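Local structure of sulfate transporter 4.1, chloroplastic (Arabidopsis thaliana, 7LHV) at residues F80-W85 / Y138-S143; E347-A352 / S367-L372; G505-T510 / I528-I533; V572-S577 / I602-S607; V270-G275 / F283-A288. The protein carries sulfate across a membrane together with protons and may play a role in regulating sulfate assimilation. One frame throughout, in Å; residues are numbered along the deposited sequence.

Contact 1. Residues F80-W85 / Y138-S143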
# COMPACT_ATOMS: atom_id res chain seq x y z
N PHE A 80 2.60 12.35 -33.23
CA PHE A 80 3.52 13.46 -33.01
C PHE A 80 2.78 14.58 -32.28
O PHE A 80 2.16 15.44 -32.92
CB PHE A 80 4.10 13.96 -34.33
CG PHE A 80 4.94 12.95 -35.04
CD1 PHE A 80 5.70 12.04 -34.33
CD2 PHE A 80 4.97 12.91 -36.42
CE1 PHE A 80 6.47 11.10 -34.99
CE2 PHE A 80 5.75 11.98 -37.09
CZ PHE A 80 6.50 11.08 -36.37
N PRO A 81 2.83 14.62 -30.95
CA PRO A 81 2.16 15.70 -30.22
C PRO A 81 2.76 17.08 -30.48
O PRO A 81 2.10 18.08 -30.18
CB PRO A 81 2.31 15.29 -28.75
CG PRO A 81 3.45 14.34 -28.73
CD PRO A 81 3.42 13.62 -30.04
N CYS A 82 3.97 17.15 -31.03
CA CYS A 82 4.59 18.44 -31.29
C CYS A 82 3.73 19.30 -32.20
O CYS A 82 3.64 20.53 -32.02
CB CYS A 82 5.98 18.24 -31.91
SG CYS A 82 5.95 17.47 -33.54
N PHE A 83 3.06 18.68 -33.17
CA PHE A 83 2.21 19.43 -34.09
C PHE A 83 1.10 20.17 -33.38
O PHE A 83 0.56 21.13 -33.94
CB PHE A 83 1.63 18.49 -35.15
CG PHE A 83 2.62 18.08 -36.20
CD1 PHE A 83 2.87 18.90 -37.29
CD2 PHE A 83 3.31 16.89 -36.09
CE1 PHE A 83 3.79 18.52 -38.26
CE2 PHE A 83 4.22 16.51 -37.06
CZ PHE A 83 4.46 17.33 -38.14
N ARG A 84 0.76 19.77 -32.15
CA ARG A 84 -0.24 20.50 -31.38
C ARG A 84 0.13 21.97 -31.24
O ARG A 84 -0.77 22.82 -31.14
CB ARG A 84 -0.42 19.87 -30.00
CG ARG A 84 -1.32 18.65 -29.98
CD ARG A 84 -1.42 18.07 -28.58
NE ARG A 84 -1.93 19.05 -27.63
CZ ARG A 84 -1.76 18.97 -26.32
NH1 ARG A 84 -1.09 17.98 -25.76
NH2 ARG A 84 -2.27 19.92 -25.54
N TRP A 85 1.42 22.30 -31.22
CA TRP A 85 1.83 23.69 -31.23
C TRP A 85 2.37 24.15 -32.58
O TRP A 85 2.63 25.34 -32.75
CB TRP A 85 2.88 23.96 -30.14
CG TRP A 85 4.02 23.00 -30.11
CD1 TRP A 85 4.15 21.91 -29.29
CD2 TRP A 85 5.21 23.05 -30.91
NE1 TRP A 85 5.34 21.28 -29.54
CE2 TRP A 85 6.01 21.95 -30.53
CE3 TRP A 85 5.68 23.90 -31.91
CZ2 TRP A 85 7.25 21.69 -31.12
CZ3 TRP A 85 6.90 23.64 -32.49
CH2 TRP A 85 7.67 22.55 -32.10
N TYR A 138 12.39 14.77 -27.29
CA TYR A 138 11.30 15.24 -26.45
C TYR A 138 10.48 16.31 -27.16
O TYR A 138 9.25 16.27 -27.14
CB TYR A 138 11.83 15.76 -25.13
CG TYR A 138 10.73 16.17 -24.18
CD1 TYR A 138 10.05 15.22 -23.44
CD2 TYR A 138 10.36 17.50 -24.03
CE1 TYR A 138 9.04 15.57 -22.58
CE2 TYR A 138 9.35 17.86 -23.17
CZ TYR A 138 8.70 16.90 -22.45
OH TYR A 138 7.69 17.26 -21.58
N ALA A 139 11.15 17.24 -27.83
CA ALA A 139 10.45 18.29 -28.55
C ALA A 139 9.52 17.73 -29.61
O ALA A 139 8.59 18.42 -30.03
CB ALA A 139 11.45 19.25 -29.19
N ILE A 140 9.75 16.50 -30.06
CA ILE A 140 8.83 15.86 -30.99
C ILE A 140 7.77 15.05 -30.27
O ILE A 140 6.63 14.97 -30.74
CB ILE A 140 9.61 14.99 -31.99
CG1 ILE A 140 10.66 15.83 -32.72
CG2 ILE A 140 8.67 14.36 -33.00
CD1 ILE A 140 11.59 15.02 -33.59
N PHE A 141 8.10 14.45 -29.13
CA PHE A 141 7.20 13.51 -28.47
C PHE A 141 6.73 13.99 -27.10
O PHE A 141 6.08 13.23 -26.38
CB PHE A 141 7.86 12.14 -28.34
CG PHE A 141 8.10 11.46 -29.65
CD1 PHE A 141 7.04 10.91 -30.36
CD2 PHE A 141 9.37 11.37 -30.19
CE1 PHE A 141 7.25 10.28 -31.57
CE2 PHE A 141 9.59 10.74 -31.39
CZ PHE A 141 8.53 10.20 -32.09
N GLY A 142 7.05 15.22 -26.71
CA GLY A 142 6.68 15.74 -25.41
C GLY A 142 5.44 16.60 -25.47
O GLY A 142 5.23 17.35 -26.41
N SER A 143 4.61 16.47 -24.44
CA SER A 143 3.38 17.25 -24.35
C SER A 143 3.59 18.64 -23.78
O SER A 143 2.89 19.58 -24.17
CB SER A 143 2.35 16.50 -23.50
OG SER A 143 1.95 15.30 -24.13
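The carbonyl oxygen of Ile140 is approached by two successive residues of 80-85. Cys82 N gives it a weak hydrogen bond, 3.5 Å from Ile140 O and bent to 142°, while the ring carbon Pro81 CD lies 3.6 Å from the same oxygen. One residue earlier, Ala139 O meets carbon atoms: Cys82 CB, and at 3.7 Å the CZ2 corner of the Trp85 indole, which it reaches at the ring edge. Cys82 SG sits between the backbone N and the carbonyl carbon (chi1 65°) and has Ile140 CG2 as an apolar neighbour. The contact thus sets the turn between helix 72-79, the first modelled helix, and the short helical turn at 83-86 against the C-terminal end of helix 125-141, a predicted membrane-spanning helix of the SLC26 transporter. Beside the proline the contact is aromatic. Phe80 and Phe141 lie side by side and point the same way, their planes inclined at 63°, and Phe80 CE1 comes to 3.6 Å from Phe141 CE1, which lies at the edge of the Phe80 ring. Pro81 CG rests on the backbone, 3.7 Å from Phe141 C. The guanidinium of Arg84 has its hydrogen bond elsewhere, from NH2 to Glu362 O.

Contact 2. Residues E347-A352 / S367-L372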
# COMPACT_ATOMS: atom_id res chain seq x y z
N GLU A 347 7.83 14.16 -9.97
CA GLU A 347 8.40 15.49 -10.13
C GLU A 347 8.21 16.05 -11.54
O GLU A 347 7.63 17.12 -11.70
CB GLU A 347 9.89 15.47 -9.76
CG GLU A 347 10.14 15.20 -8.29
CD GLU A 347 11.61 15.17 -7.95
OE1 GLU A 347 12.44 15.23 -8.88
OE2 GLU A 347 11.94 15.08 -6.75
N SER A 348 8.70 15.34 -12.56
CA SER A 348 8.66 15.87 -13.92
C SER A 348 7.23 16.08 -14.40
O SER A 348 6.91 17.12 -15.00
CB SER A 348 9.41 14.94 -14.86
OG SER A 348 9.11 15.24 -16.22
N VAL A 349 6.35 15.11 -14.14
CA VAL A 349 4.96 15.25 -14.54
C VAL A 349 4.29 16.38 -13.77
O VAL A 349 3.46 17.11 -14.31
CB VAL A 349 4.22 13.92 -14.37
CG1 VAL A 349 2.73 14.10 -14.59
CG2 VAL A 349 4.76 12.89 -15.35
N GLY A 350 4.65 16.54 -12.49
CA GLY A 350 4.11 17.65 -11.72
C GLY A 350 4.52 19.00 -12.28
O GLY A 350 3.71 19.92 -12.37
N ILE A 351 5.79 19.12 -12.68
CA ILE A 351 6.26 20.36 -13.30
C ILE A 351 5.51 20.62 -14.60
O ILE A 351 5.09 21.75 -14.88
CB ILE A 351 7.78 20.31 -13.53
CG1 ILE A 351 8.52 20.12 -12.21
CG2 ILE A 351 8.25 21.58 -14.21
CD1 ILE A 351 9.97 19.75 -12.38
N ALA A 352 5.34 19.58 -15.42
CA ALA A 352 4.62 19.74 -16.68
C ALA A 352 3.19 20.19 -16.45
O ALA A 352 2.69 21.09 -17.13
CB ALA A 352 4.66 18.45 -17.48
N SER A 367 0.48 10.82 -21.60
CA SER A 367 1.25 11.14 -22.80
C SER A 367 2.59 11.77 -22.44
O SER A 367 3.58 11.58 -23.15
CB SER A 367 0.45 12.08 -23.71
OG SER A 367 -0.76 11.47 -24.12
N GLU A 368 2.64 12.52 -21.34
CA GLU A 368 3.91 13.09 -20.89
C GLU A 368 4.89 11.99 -20.48
O GLU A 368 6.07 12.05 -20.83
CB GLU A 368 3.67 14.07 -19.75
CG GLU A 368 4.95 14.54 -19.09
CD GLU A 368 5.71 15.54 -19.95
OE1 GLU A 368 5.13 16.05 -20.92
OE2 GLU A 368 6.89 15.80 -19.64
N LEU A 369 4.41 10.99 -19.74
CA LEU A 369 5.28 9.87 -19.39
C LEU A 369 5.72 9.10 -20.62
O LEU A 369 6.86 8.64 -20.70
CB LEU A 369 4.58 8.94 -18.40
CG LEU A 369 4.70 9.30 -16.92
CD1 LEU A 369 3.80 8.41 -16.09
CD2 LEU A 369 6.15 9.15 -16.49
N PHE A 370 4.82 8.92 -21.59
CA PHE A 370 5.20 8.23 -22.82
C PHE A 370 6.28 9.02 -23.56
O PHE A 370 7.23 8.43 -24.09
CB PHE A 370 3.98 8.01 -23.70
CG PHE A 370 4.28 7.24 -24.96
CD1 PHE A 370 4.39 5.87 -24.93
CD2 PHE A 370 4.46 7.90 -26.16
CE1 PHE A 370 4.66 5.15 -26.07
CE2 PHE A 370 4.74 7.19 -27.32
CZ PHE A 370 4.84 5.82 -27.27
N GLY A 371 6.15 10.34 -23.61
CA GLY A 371 7.17 11.15 -24.25
C GLY A 371 8.51 11.09 -23.54
O GLY A 371 9.56 10.99 -24.19
N LEU A 372 8.49 11.13 -22.21
CA LEU A 372 9.73 10.97 -21.45
C LEU A 372 10.37 9.62 -21.72
O LEU A 372 11.59 9.52 -21.88
CB LEU A 372 9.48 11.15 -19.96
CG LEU A 372 9.09 12.52 -19.44
CD1 LEU A 372 8.75 12.44 -17.96
CD2 LEU A 372 10.22 13.49 -19.67
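Val349 meets Leu369 and Glu368 where segments 347-352 and 367-372 of two consecutive helices predicted to span the membrane run at 124° to each other, their axes 10.3 Å apart at the closest. Around Val349 this buried contact is apolar packing. Val349 CG2 lies 3.9 Å from Leu369 CG, the two side chains crossing at about a right angle, and 4.1 Å from the methylene carbon Glu368 CG, past which Val349 slides in the opposite direction. The side formed by Glu368 and Ser348 is polar instead, yet no hydrogen bond crosses between the two segments. Glu368 has CG anti to the backbone N, and a bend at chi2 (74°) brings Glu368 CD to 4.0 Å from Ala352 CB. Its carboxylate therefore lies against a methyl group on the 347-352 side and finds its polar partners elsewhere: OE2 is hydrogen-bonded to Tyr138 OH, and OE1 weakly to Ser144 N. An alanine at Glu368 would probably leave the hydroxyl of Tyr138 without this mate and open a gap beside Val349 CG2. The hydroxyl of Ser348, anti to its backbone N, stands 4.1 Å from Glu368 OE2 without bonding to it; nearer is a methyl group, Leu372 CD1, 3.3 Å from Ser348 OG.

Contact 3. Residues G505-T510 / I528-I533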
# COMPACT_ATOMS: atom_id res chain seq x y z
N GLY A 505 -29.49 12.73 14.24
CA GLY A 505 -30.51 13.09 15.19
C GLY A 505 -31.85 13.29 14.51
O GLY A 505 -32.51 12.31 14.15
N ARG A 506 -32.26 14.54 14.34
CA ARG A 506 -33.51 14.82 13.66
C ARG A 506 -33.44 14.34 12.22
O ARG A 506 -32.37 14.27 11.62
CB ARG A 506 -33.83 16.32 13.73
CG ARG A 506 -35.18 16.70 13.16
CD ARG A 506 -36.30 15.89 13.79
NE ARG A 506 -37.61 16.39 13.41
CZ ARG A 506 -38.76 15.94 13.89
NH1 ARG A 506 -38.80 14.96 14.78
NH2 ARG A 506 -39.90 16.49 13.48
N LEU A 507 -34.61 14.00 11.67
CA LEU A 507 -34.65 13.30 10.39
C LEU A 507 -33.95 14.05 9.27
O LEU A 507 -33.07 13.46 8.62
CB LEU A 507 -36.11 13.00 10.04
CG LEU A 507 -36.77 12.08 11.06
CD1 LEU A 507 -38.25 11.90 10.75
CD2 LEU A 507 -36.04 10.77 11.06
N PRO A 508 -34.25 15.36 9.00
CA PRO A 508 -33.43 16.13 8.04
C PRO A 508 -32.19 16.72 8.70
O PRO A 508 -31.87 17.90 8.52
CB PRO A 508 -34.40 17.21 7.56
CG PRO A 508 -35.24 17.48 8.75
CD PRO A 508 -35.37 16.18 9.50
N GLY A 509 -31.49 15.90 9.48
CA GLY A 509 -30.33 16.37 10.21
C GLY A 509 -29.06 15.63 9.85
O GLY A 509 -29.02 14.89 8.86
N THR A 510 -28.03 15.81 10.66
CA THR A 510 -26.72 15.26 10.40
C THR A 510 -26.08 14.93 11.74
O THR A 510 -26.78 14.82 12.75
CB THR A 510 -25.89 16.24 9.54
OG1 THR A 510 -24.57 15.71 9.34
CG2 THR A 510 -25.80 17.60 10.20
N ILE A 528 -34.33 3.92 18.85
CA ILE A 528 -33.94 3.94 17.45
C ILE A 528 -32.60 4.64 17.32
O ILE A 528 -32.39 5.70 17.91
CB ILE A 528 -35.00 4.64 16.57
CG1 ILE A 528 -36.35 3.94 16.71
CG2 ILE A 528 -34.56 4.67 15.12
CD1 ILE A 528 -37.44 4.59 15.90
N VAL A 529 -31.69 4.03 16.55
CA VAL A 529 -30.40 4.62 16.23
C VAL A 529 -30.31 4.73 14.71
O VAL A 529 -30.49 3.74 14.00
CB VAL A 529 -29.24 3.79 16.79
CG1 VAL A 529 -27.94 4.16 16.10
CG2 VAL A 529 -29.11 4.02 18.28
N ILE A 530 -30.02 5.93 14.22
CA ILE A 530 -29.87 6.20 12.79
C ILE A 530 -28.40 6.41 12.51
O ILE A 530 -27.78 7.32 13.07
CB ILE A 530 -30.70 7.41 12.35
CG1 ILE A 530 -32.11 7.32 12.93
CG2 ILE A 530 -30.75 7.50 10.84
CD1 ILE A 530 -32.86 8.62 12.93
N VAL A 531 -27.83 5.58 11.64
CA VAL A 531 -26.41 5.56 11.36
C VAL A 531 -26.20 5.84 9.87
O VAL A 531 -26.86 5.22 9.03
CB VAL A 531 -25.76 4.22 11.76
CG1 VAL A 531 -24.38 4.09 11.16
CG2 VAL A 531 -25.70 4.11 13.26
N ARG A 532 -25.30 6.76 9.56
CA ARG A 532 -24.93 7.08 8.19
C ARG A 532 -23.45 6.80 8.00
O ARG A 532 -22.62 7.28 8.77
CB ARG A 532 -25.23 8.54 7.87
CG ARG A 532 -25.03 8.95 6.43
CD ARG A 532 -25.17 10.45 6.29
NE ARG A 532 -24.09 11.15 6.98
CZ ARG A 532 -24.22 12.35 7.54
NH1 ARG A 532 -25.36 13.02 7.49
NH2 ARG A 532 -23.17 12.89 8.16
N ILE A 533 -23.13 6.02 6.97
CA ILE A 533 -21.75 5.72 6.62
C ILE A 533 -21.30 6.74 5.58
O ILE A 533 -21.70 6.65 4.41
CB ILE A 533 -21.59 4.29 6.11
CG1 ILE A 533 -21.99 3.29 7.20
CG2 ILE A 533 -20.16 4.04 5.67
CD1 ILE A 533 -23.36 2.69 6.99
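Thr510 and Arg532 anchor a sparse loop-to-strand contact in the STAS domain, where the chain that leaves strand 501-504 folds back over one side of strand 527-533, its antiparallel neighbour in the sheet. Both terminal nitrogens of Arg532 point at one hydroxyl oxygen: NH1 and NH2 each lie 3.4 Å from Thr510 OG1, in weak hydrogen bonds of 152°. The oxygen sits at the edge of the guanidinium, near its plane. Arg532 starts out extended, with CG anti to the backbone N, and then bends at chi3 (67°), which swings NE out of the line of the chain. That nitrogen forms a salt bridge with Asp534 OD1, while Thr510 OG1 is also hydrogen-bonded to Asn515 ND2. Further back along the strand the contact turns apolar. The tip of Ile530, CD1, lies 3.9 Å from Gly505 O and 4.3 Å from Leu507 CD2, and Leu507 also packs on helix 635-643. Between these two points the loop turns sharply in an inverse gamma turn centred on Pro508. A methionine in place of Arg532 would probably leave Asp534 without its salt-bridge partner and take two weak donors from Thr510 OG1. With three nitrogen donors around it, from Arg532 and Asn515, the oxygen of Thr510 probably serves mainly as a shared acceptor, and the loop is tied to the strand by individually weak bonds.

Contact 4. Residues V572-S577 / I602-S607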
# COMPACT_ATOMS: atom_id res chain seq x y z
N VAL A 572 -32.21 -0.33 14.09
CA VAL A 572 -31.01 0.34 13.61
C VAL A 572 -31.23 0.65 12.13
O VAL A 572 -31.45 -0.26 11.33
CB VAL A 572 -29.74 -0.51 13.80
CG1 VAL A 572 -28.59 0.10 13.03
CG2 VAL A 572 -29.40 -0.61 15.27
N ILE A 573 -31.15 1.93 11.78
CA ILE A 573 -31.40 2.39 10.42
C ILE A 573 -30.08 2.87 9.83
O ILE A 573 -29.36 3.65 10.46
CB ILE A 573 -32.45 3.52 10.39
CG1 ILE A 573 -33.68 3.11 11.19
CG2 ILE A 573 -32.82 3.85 8.96
CD1 ILE A 573 -34.63 4.25 11.45
N LEU A 574 -29.76 2.39 8.63
CA LEU A 574 -28.56 2.79 7.92
C LEU A 574 -28.92 3.79 6.83
O LEU A 574 -29.74 3.49 5.96
CB LEU A 574 -27.81 1.60 7.34
CG LEU A 574 -26.98 0.76 8.31
CD1 LEU A 574 -27.85 -0.05 9.24
CD2 LEU A 574 -26.04 -0.14 7.54
N GLU A 575 -28.30 4.96 6.89
CA GLU A 575 -28.40 5.95 5.82
C GLU A 575 -27.29 5.65 4.82
O GLU A 575 -26.11 5.87 5.10
CB GLU A 575 -28.25 7.36 6.38
CG GLU A 575 -29.37 7.74 7.30
CD GLU A 575 -30.68 7.84 6.57
OE1 GLU A 575 -30.68 8.22 5.38
OE2 GLU A 575 -31.70 7.50 7.19
N MET A 576 -27.67 5.14 3.65
CA MET A 576 -26.68 4.79 2.64
C MET A 576 -26.68 5.77 1.48
O MET A 576 -26.20 5.44 0.39
CB MET A 576 -26.92 3.36 2.16
CG MET A 576 -26.66 2.33 3.25
SD MET A 576 -26.99 0.62 2.80
CE MET A 576 -25.64 0.33 1.66
N SER A 577 -27.22 6.97 1.68
CA SER A 577 -27.15 8.00 0.65
C SER A 577 -25.72 8.42 0.30
O SER A 577 -25.43 8.55 -0.90
CB SER A 577 -28.01 9.21 1.06
OG SER A 577 -27.68 9.71 2.33
N ILE A 602 -32.89 -7.12 17.24
CA ILE A 602 -32.74 -5.77 16.70
C ILE A 602 -33.13 -5.81 15.23
O ILE A 602 -32.74 -6.73 14.50
CB ILE A 602 -31.31 -5.23 16.88
CG1 ILE A 602 -30.93 -5.19 18.36
CG2 ILE A 602 -31.18 -3.85 16.27
CD1 ILE A 602 -29.45 -5.03 18.59
N GLN A 603 -33.91 -4.82 14.80
CA GLN A 603 -34.36 -4.72 13.42
C GLN A 603 -33.38 -3.89 12.61
O GLN A 603 -32.97 -2.80 13.04
CB GLN A 603 -35.75 -4.11 13.35
CG GLN A 603 -36.33 -4.04 11.95
CD GLN A 603 -36.26 -5.37 11.24
OE1 GLN A 603 -36.87 -6.35 11.66
NE2 GLN A 603 -35.51 -5.41 10.15
N LEU A 604 -33.01 -4.39 11.44
CA LEU A 604 -32.13 -3.67 10.52
C LEU A 604 -32.95 -3.10 9.38
O LEU A 604 -33.77 -3.81 8.78
CB LEU A 604 -31.04 -4.59 9.97
CG LEU A 604 -29.97 -3.86 9.17
CD1 LEU A 604 -28.99 -3.23 10.12
CD2 LEU A 604 -29.27 -4.78 8.18
N ALA A 605 -32.72 -1.83 9.06
CA ALA A 605 -33.41 -1.15 7.98
C ALA A 605 -32.41 -0.41 7.12
O ALA A 605 -31.35 0.02 7.59
CB ALA A 605 -34.47 -0.17 8.52
N ILE A 606 -32.74 -0.27 5.84
CA ILE A 606 -31.94 0.49 4.88
C ILE A 606 -32.77 1.67 4.41
O ILE A 606 -33.92 1.50 3.98
CB ILE A 606 -31.50 -0.38 3.70
CG1 ILE A 606 -30.85 -1.67 4.20
CG2 ILE A 606 -30.54 0.38 2.81
CD1 ILE A 606 -29.55 -1.45 4.93
N SER A 607 -32.20 2.87 4.51
CA SER A 607 -32.96 4.11 4.34
C SER A 607 -32.87 4.67 2.93
O SER A 607 -33.90 4.82 2.26
CB SER A 607 -32.48 5.15 5.36
OG SER A 607 -33.18 6.37 5.20
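The carboxylate of Glu575 takes the hydroxyl of Ser607: Ser607 OG donates to Glu575 OE2 over 2.7 Å, arriving on the syn side but 33° out of the carboxylate plane. Glu575 is bent at chi2, which turns CD back toward the neighbouring strand, and Ser607 OG stands anti to its backbone N. The other flat side-chain group, the amide of Gln603, turns its edge to its own strand. Its NE2 donates to Leu604 O, which lies only 4° from the amide plane, although the nitrogen itself stands above the plane of that carbonyl. The backbones pair as parallel strands inclined at 20°. Val572 N donates to Gln603 O (2.8 Å), Ala605 N to Val572 O, Leu574 N to Ala605 O (3.0 Å) and Ser607 N to Leu574 O. On one face of the sheet Leu574 CD1 meets Leu604 CD1 at 3.5 Å, the side chains crossing obliquely. Just before strand 603-606, Ile602 CG2 touches Val572 CG2 at 3.8 Å. Past the strand end, Met576 SD comes to 3.6 Å from Ile606 CG2. These strands form a beta-alpha-beta unit of the STAS domain through helix 584-599, whose Leu590, Tyr594 and Tyr597 pack on Leu574 and Leu604. Helix 635-643 packs on Ile573 of the other face, strand 527-533 flanks 569-575, and 603-606 is one of the two outermost strands of the sheet within the chain.

Contact 5. Residues V270-G275 / F283-A288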
# COMPACT_ATOMS: atom_id res chain seq x y z
N VAL A 270 25.62 35.00 -5.26
CA VAL A 270 25.31 36.43 -5.33
C VAL A 270 24.56 36.75 -6.61
O VAL A 270 23.57 37.49 -6.60
CB VAL A 270 26.60 37.26 -5.20
CG1 VAL A 270 26.40 38.65 -5.76
CG2 VAL A 270 27.04 37.32 -3.75
N MET A 271 25.02 36.21 -7.74
CA MET A 271 24.34 36.45 -9.01
C MET A 271 22.91 35.90 -8.98
O MET A 271 21.98 36.57 -9.44
CB MET A 271 25.12 35.81 -10.16
CG MET A 271 26.39 36.56 -10.53
SD MET A 271 27.34 35.71 -11.80
CE MET A 271 26.29 35.95 -13.22
N LYS A 272 22.73 34.70 -8.43
CA LYS A 272 21.39 34.12 -8.37
C LYS A 272 20.47 34.94 -7.49
O LYS A 272 19.31 35.18 -7.85
CB LYS A 272 21.48 32.68 -7.87
CG LYS A 272 20.13 32.03 -7.62
CD LYS A 272 20.28 30.53 -7.37
CE LYS A 272 20.84 30.26 -5.99
NZ LYS A 272 20.78 28.81 -5.64
N HIS A 273 20.96 35.39 -6.33
CA HIS A 273 20.13 36.20 -5.45
C HIS A 273 19.78 37.54 -6.08
O HIS A 273 18.65 38.02 -5.94
CB HIS A 273 20.83 36.41 -4.11
CG HIS A 273 20.58 35.31 -3.12
ND1 HIS A 273 20.72 33.98 -3.44
CD2 HIS A 273 20.18 35.35 -1.83
CE1 HIS A 273 20.43 33.24 -2.38
NE2 HIS A 273 20.10 34.05 -1.39
N VAL A 274 20.73 38.18 -6.76
CA VAL A 274 20.44 39.44 -7.43
C VAL A 274 19.41 39.23 -8.54
O VAL A 274 18.47 40.03 -8.69
CB VAL A 274 21.73 40.07 -7.98
CG1 VAL A 274 21.41 41.18 -8.97
CG2 VAL A 274 22.57 40.61 -6.83
N GLY A 275 19.56 38.16 -9.31
CA GLY A 275 18.60 37.88 -10.37
C GLY A 275 17.20 37.62 -9.84
O GLY A 275 16.21 38.08 -10.42
N PHE A 283 17.97 37.40 -15.83
CA PHE A 283 18.72 36.49 -16.69
C PHE A 283 20.00 36.00 -16.03
O PHE A 283 20.57 35.00 -16.49
CB PHE A 283 19.04 37.17 -18.02
CG PHE A 283 17.84 37.38 -18.89
CD1 PHE A 283 17.30 36.33 -19.61
CD2 PHE A 283 17.25 38.63 -19.00
CE1 PHE A 283 16.19 36.52 -20.42
CE2 PHE A 283 16.15 38.83 -19.80
CZ PHE A 283 15.61 37.77 -20.51
N LEU A 284 20.46 36.67 -14.97
CA LEU A 284 21.70 36.27 -14.32
C LEU A 284 21.63 34.84 -13.80
O LEU A 284 22.64 34.13 -13.81
CB LEU A 284 22.02 37.23 -13.17
CG LEU A 284 22.33 38.67 -13.57
CD1 LEU A 284 22.62 39.51 -12.34
CD2 LEU A 284 23.50 38.71 -14.54
N ARG A 285 20.44 34.40 -13.37
CA ARG A 285 20.29 33.02 -12.92
C ARG A 285 20.73 32.03 -14.00
O ARG A 285 21.32 30.99 -13.70
CB ARG A 285 18.83 32.75 -12.54
CG ARG A 285 18.44 33.26 -11.17
CD ARG A 285 16.99 32.90 -10.88
NE ARG A 285 16.77 31.47 -11.00
CZ ARG A 285 15.61 30.91 -11.32
NH1 ARG A 285 14.53 31.65 -11.55
NH2 ARG A 285 15.52 29.59 -11.39
N ALA A 286 20.44 32.35 -15.26
CA ALA A 286 20.89 31.49 -16.35
C ALA A 286 22.36 31.69 -16.66
O ALA A 286 23.04 30.75 -17.09
CB ALA A 286 20.06 31.76 -17.60
N ALA A 287 22.88 32.90 -16.46
CA ALA A 287 24.28 33.18 -16.76
C ALA A 287 25.21 32.86 -15.60
O ALA A 287 26.43 32.90 -15.79
CB ALA A 287 24.45 34.65 -17.16
N ALA A 288 24.68 32.54 -14.43
CA ALA A 288 25.53 32.25 -13.28
C ALA A 288 26.41 31.02 -13.48
O ALA A 288 27.63 31.12 -13.27
CB ALA A 288 24.68 32.13 -12.01
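Met271 and Val274 of one helix pack on Leu284 and Ala288 of the next, an apolar group that dominates the contact; the axes of segments 270-275 and 284-288 run nearly antiparallel, at 165°, and approach to 8.1 Å. Met271 is bent at chi3 (71°), which turns its methyl group onto the second helix: CE rests 3.8 Å from Ala288 CA and 4.1 Å from Leu284 CD2. Nearer its own backbone, Met271 CB faces Ala288 CB at 4.1 Å. The other methyl branch of Leu284 is used one turn further along, where its CD1 lies 4.0 Å from Val274 CG1 and the two side chains pass at a slant.

A second group of contacts sets side-chain carbon against main-chain atoms. Leu284 CB lies 3.8 Å from Met271 O, and Arg285 CG lies 3.9 Å from Lys272 O. At Gly275, which has no side chain, the backbone itself comes close, with CA 4.5 Å from Leu284 CB.

Charged residues take part through their aliphatic stems. CG of Lys272 and CG of Arg285 touch, and no hydrogen bond joins the two segments. The charged ends find weak partners elsewhere: Lys272 NZ bonds weakly to Ser440 O and Ser443 OG, and Arg285 NH1 makes a long, weak ion pair with Glu399 OE2.

The contact closes a helical hairpin between the end of helix 255-277 and the start of helix 284-300, both predicted to span the membrane. Ala286 packs on Thr104 and Met108 of helix 91-119, and Val396 of helix 391-399 touches both Arg285 and Ala286.

Overall arrangement
Contacts 1, 2 and 5 belong to the membrane part and contacts 3 and 4 to the STAS domain, with contacts 4 and 5 about 66 Å apart between centres. Contacts 2 and 4 are buried; the other three are partly buried. Contacts 1 and 2 adjoin: Tyr138 from one segment of contact 1 reaches Glu368 of contact 2, so a polar link joins two interfaces that are themselves mostly apolar. Contacts 3 and 4 share a sheet, since strands 527-533 and 569-575 are neighbours hydrogen-bonded through Val531 among others. Regular backbone bonding sets contact 4 apart from the helix packing of contacts 2 and 5, whereas contact 3 combines weak side-chain bonds with a small apolar touch.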